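Local coordinates for protein acyl-CoA dehydrogenase (Mycobacterium thermoresistibile, PDB 3NF4) that binds flavin adenine dinucleotide and, as an acyl-CoA dehydrogenase, probably introduces the alpha,beta double bond into acyl-CoA thioesters, at residues A[107-116]-A[231-242]. Residues are numbered along the deposited sequence; the frame is centred on the assembly and turned at random.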
loop_
_atom_site.group_PDB
_atom_site.type_symbol
_atom_site.label_atom_id
_atom_site.label_comp_id
_atom_site.label_asym_id
_atom_site.label_seq_id
_atom_site.Cartn_x
_atom_site.Cartn_y
_atom_site.Cartn_z
ATOM N N PRO A 107 -1.376 -12.872 -36.333
ATOM C CA PRO A 107 -0.336 -12.755 -37.366
ATOM C C PRO A 107 -0.822 -12.982 -38.818
ATOM O O PRO A 107 -0.365 -12.289 -39.722
ATOM C CB PRO A 107 0.666 -13.850 -36.985
ATOM C CG PRO A 107 0.473 -14.035 -35.572
ATOM C CD PRO A 107 -0.993 -13.862 -35.318
ATOM N N LEU A 108 -1.721 -13.935 -39.037
ATOM C CA LEU A 108 -2.202 -14.214 -40.392
ATOM C C LEU A 108 -3.086 -13.068 -40.893
ATOM O O LEU A 108 -2.949 -12.634 -42.043
ATOM C CB LEU A 108 -2.941 -15.564 -40.465
ATOM C CG LEU A 108 -3.603 -16.042 -41.763
ATOM C CD1 LEU A 108 -2.649 -15.983 -42.974
ATOM C CD2 LEU A 108 -4.192 -17.467 -41.622
ATOM N N LEU A 109 -3.955 -12.571 -40.010
ATOM C CA LEU A 109 -4.893 -11.522 -40.348
ATOM C C LEU A 109 -4.234 -10.190 -40.715
ATOM O O LEU A 109 -4.730 -9.486 -41.598
ATOM C CB LEU A 109 -5.895 -11.315 -39.214
ATOM C CG LEU A 109 -6.892 -10.163 -39.411
ATOM C CD1 LEU A 109 -8.042 -10.552 -40.343
ATOM C CD2 LEU A 109 -7.417 -9.660 -38.064
ATOM N N VAL A 110 -3.131 -9.834 -40.051
ATOM C CA VAL A 110 -2.503 -8.526 -40.285
ATOM C C VAL A 110 -1.292 -8.582 -41.236
ATOM O O VAL A 110 -0.984 -7.595 -41.910
ATOM C CB VAL A 110 -2.170 -7.780 -38.948
ATOM C CG1 VAL A 110 -1.350 -6.515 -39.198
ATOM C CG2 VAL A 110 -3.450 -7.429 -38.195
ATOM N N PHE A 111 -0.640 -9.739 -41.333
ATOM C CA PHE A 111 0.616 -9.819 -42.080
ATOM C C PHE A 111 0.643 -10.745 -43.294
ATOM O O PHE A 111 1.552 -10.640 -44.128
ATOM C CB PHE A 111 1.764 -10.154 -41.139
ATOM C CG PHE A 111 1.862 -9.231 -39.957
ATOM C CD1 PHE A 111 1.117 -9.472 -38.805
ATOM C CD2 PHE A 111 2.691 -8.118 -40.000
ATOM C CE1 PHE A 111 1.204 -8.622 -37.725
ATOM C CE2 PHE A 111 2.783 -7.268 -38.920
ATOM C CZ PHE A 111 2.040 -7.524 -37.781
ATOM N N GLY A 112 -0.342 -11.631 -43.408
ATOM C CA GLY A 112 -0.335 -12.626 -44.468
ATOM C C GLY A 112 -0.710 -12.105 -45.848
ATOM O O GLY A 112 -1.178 -10.963 -46.002
ATOM N N THR A 113 -0.488 -12.965 -46.846
ATOM C CA THR A 113 -0.904 -12.746 -48.247
ATOM C C THR A 113 -2.395 -13.012 -48.394
ATOM O O THR A 113 -2.956 -13.839 -47.661
ATOM C CB THR A 113 -0.177 -13.704 -49.241
ATOM O OG1 THR A 113 -0.581 -15.052 -48.988
ATOM C CG2 THR A 113 1.340 -13.607 -49.121
ATOM N N GLU A 114 -3.029 -12.333 -49.352
ATOM C CA GLU A 114 -4.452 -12.535 -49.615
ATOM C C GLU A 114 -4.716 -14.011 -49.911
ATOM O O GLU A 114 -5.735 -14.560 -49.483
ATOM C CB GLU A 114 -4.922 -11.649 -50.766
ATOM N N GLU A 115 -3.777 -14.647 -50.617
ATOM C CA GLU A 115 -3.828 -16.086 -50.882
ATOM C C GLU A 115 -3.772 -16.944 -49.597
ATOM O O GLU A 115 -4.473 -17.966 -49.500
ATOM C CB GLU A 115 -2.717 -16.494 -51.857
ATOM N N GLN A 116 -2.945 -16.534 -48.628
ATOM C CA GLN A 116 -2.844 -17.238 -47.336
ATOM C C GLN A 116 -4.134 -17.102 -46.518
ATOM O O GLN A 116 -4.632 -18.087 -45.961
ATOM C CB GLN A 116 -1.638 -16.748 -46.513
ATOM C CG GLN A 116 -0.297 -17.379 -46.883
ATOM C CD GLN A 116 0.894 -16.743 -46.170
ATOM O OE1 GLN A 116 0.888 -15.560 -45.826
ATOM N NE2 GLN A 116 1.930 -17.539 -45.955
ATOM N N ARG A 231 4.031 -21.774 -45.466
ATOM C CA ARG A 231 3.447 -21.675 -44.123
ATOM C C ARG A 231 4.008 -20.496 -43.339
ATOM O O ARG A 231 3.467 -20.145 -42.296
ATOM C CB ARG A 231 3.691 -22.952 -43.308
ATOM C CG ARG A 231 2.929 -24.189 -43.751
ATOM C CD ARG A 231 1.587 -24.244 -43.079
ATOM N NE ARG A 231 0.889 -25.511 -43.265
ATOM C CZ ARG A 231 -0.301 -25.780 -42.738
ATOM N NH1 ARG A 231 -0.920 -24.880 -41.975
ATOM N NH2 ARG A 231 -0.872 -26.951 -42.959
ATOM N N ARG A 232 5.111 -19.920 -43.816
ATOM C CA ARG A 232 5.720 -18.739 -43.191
ATOM C C ARG A 232 4.771 -17.540 -43.287
ATOM O O ARG A 232 4.233 -17.264 -44.362
ATOM C CB ARG A 232 7.061 -18.402 -43.851
ATOM C CG ARG A 232 7.788 -17.244 -43.194
ATOM C CD ARG A 232 9.108 -16.935 -43.862
ATOM N NE ARG A 232 8.948 -16.132 -45.074
ATOM C CZ ARG A 232 9.641 -16.319 -46.197
ATOM N NH1 ARG A 232 10.538 -17.299 -46.280
ATOM N NH2 ARG A 232 9.427 -15.528 -47.241
ATOM N N ILE A 233 4.548 -16.859 -42.162
ATOM C CA ILE A 233 3.704 -15.662 -42.137
ATOM C C ILE A 233 4.616 -14.439 -42.187
ATOM O O ILE A 233 5.480 -14.257 -41.319
ATOM C CB ILE A 233 2.762 -15.625 -40.906
ATOM C CG1 ILE A 233 2.006 -16.954 -40.729
ATOM C CG2 ILE A 233 1.765 -14.479 -41.007
ATOM C CD1 ILE A 233 0.992 -17.278 -41.841
ATOM N N GLY A 234 4.450 -13.631 -43.235
ATOM C CA GLY A 234 5.288 -12.454 -43.453
ATOM C C GLY A 234 6.662 -12.790 -43.997
ATOM O O GLY A 234 6.945 -13.941 -44.328
ATOM N N GLU A 235 7.519 -11.780 -44.076
ATOM C CA GLU A 235 8.855 -11.924 -44.649
ATOM C C GLU A 235 9.827 -12.611 -43.687
ATOM O O GLU A 235 9.616 -12.619 -42.467
ATOM C CB GLU A 235 9.401 -10.557 -45.092
ATOM N N GLU A 236 10.885 -13.196 -44.247
ATOM C CA GLU A 236 11.929 -13.847 -43.462
ATOM C C GLU A 236 12.694 -12.804 -42.624
ATOM O O GLU A 236 13.298 -11.872 -43.165
ATOM C CB GLU A 236 12.873 -14.629 -44.390
ATOM C CG GLU A 236 13.758 -15.678 -43.703
ATOM C CD GLU A 236 14.666 -16.425 -44.681
ATOM O OE1 GLU A 236 15.315 -15.774 -45.532
ATOM O OE2 GLU A 236 14.735 -17.671 -44.598
ATOM N N GLY A 237 12.646 -12.958 -41.302
ATOM C CA GLY A 237 13.230 -11.978 -40.381
ATOM C C GLY A 237 12.244 -10.941 -39.855
ATOM O O GLY A 237 12.647 -9.952 -39.241
ATOM N N GLN A 238 10.953 -11.168 -40.078
ATOM C CA GLN A 238 9.927 -10.217 -39.667
ATOM C C GLN A 238 9.304 -10.538 -38.294
ATOM O O GLN A 238 8.624 -9.698 -37.716
ATOM C CB GLN A 238 8.836 -10.085 -40.745
ATOM C CG GLN A 238 8.212 -8.678 -40.812
ATOM C CD GLN A 238 6.962 -8.577 -41.689
ATOM O OE1 GLN A 238 6.720 -9.409 -42.560
ATOM N NE2 GLN A 238 6.171 -7.538 -41.461
ATOM N N GLY A 239 9.559 -11.746 -37.791
ATOM C CA GLY A 239 8.974 -12.276 -36.544
ATOM C C GLY A 239 8.851 -11.413 -35.288
ATOM O O GLY A 239 7.790 -11.389 -34.665
ATOM N N LEU A 240 9.921 -10.723 -34.897
ATOM C CA LEU A 240 9.875 -9.906 -33.681
ATOM C C LEU A 240 8.931 -8.726 -33.830
ATOM O O LEU A 240 8.299 -8.320 -32.850
ATOM C CB LEU A 240 11.261 -9.438 -33.228
ATOM C CG LEU A 240 12.187 -10.462 -32.543
ATOM C CD1 LEU A 240 13.567 -9.859 -32.304
ATOM C CD2 LEU A 240 11.636 -11.062 -31.241
ATOM N N GLN A 241 8.818 -8.204 -35.056
ATOM C CA GLN A 241 7.841 -7.154 -35.369
ATOM C C GLN A 241 6.402 -7.683 -35.300
ATOM O O GLN A 241 5.487 -6.975 -34.855
ATOM C CB GLN A 241 8.133 -6.502 -36.735
ATOM C CG GLN A 241 7.099 -5.441 -37.193
ATOM C CD GLN A 241 7.307 -4.948 -38.636
ATOM O OE1 GLN A 241 8.069 -5.532 -39.430
ATOM N NE2 GLN A 241 6.611 -3.868 -38.981
ATOM N N ILE A 242 6.205 -8.925 -35.736
ATOM C CA ILE A 242 4.898 -9.564 -35.597
ATOM C C ILE A 242 4.512 -9.779 -34.116
ATOM O O ILE A 242 3.395 -9.444 -33.705
ATOM C CB ILE A 242 4.805 -10.887 -36.386
ATOM C CG1 ILE A 242 4.984 -10.624 -37.883
ATOM C CG2 ILE A 242 3.466 -11.567 -36.140
ATOM C CD1 ILE A 242 4.891 -11.885 -38.771
#
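Phe111 lays one ring face against Ile242, whose CG1 stands 3.9 Å from the centroid of the Phe111 ring and only 7° off its normal, a CH-pi contact centred on the ring. Val110 CG1, from the same helix, covers the rim of the opposite face. With Phe111 CG anti to the carbonyl carbon (chi1 -53°), the ring turns toward 231-242. Next to it the Gln238 amide, its plane 81° from the ring's, brings NE2 to 3.8 Å from Phe111 CD2. The other branch of Ile242, CG2, meets Pro107 CB at 3.7 Å.

Ile233 packs on the helix that ends at Phe111. Its CG2 rests on the backbone of the first turn, 3.3 Å from Pro107 O, while its CD1 meets Leu108 CD1 at 4.0 Å, the two side chains crossing at about a right angle. The polar link is at the far end: Gln116 NE2 donates to Arg232 O at 2.8 Å, with the acceptor close to the amide plane, and also bonds to Asp230 O. OE1 of the same amide accepts from Thr113 N, and Thr113 OG1 in turn accepts from Gln116 N. This capping box starts helix 114-124 and fixes the amide that bonds to Arg232 O. Within 231-242, Glu235 N donates to Gln238 OE1 in the carbonyl plane, tying down the amide beside Phe111 across a type II turn.

The contact joins the N-terminal helical domain to the link between the middle beta-domain and the C-terminal helices. The short, weakly bonded strand 232-233 lies at the edge of the mixed sheet within this chain, beside strand 189-195, where Cys191 touches Pro107, Ile233 and Ile242; Trp120 and Met124 of helix 114-124 back Leu108, and helix 239-245, which carries Ile242, leads on to helix 247-274.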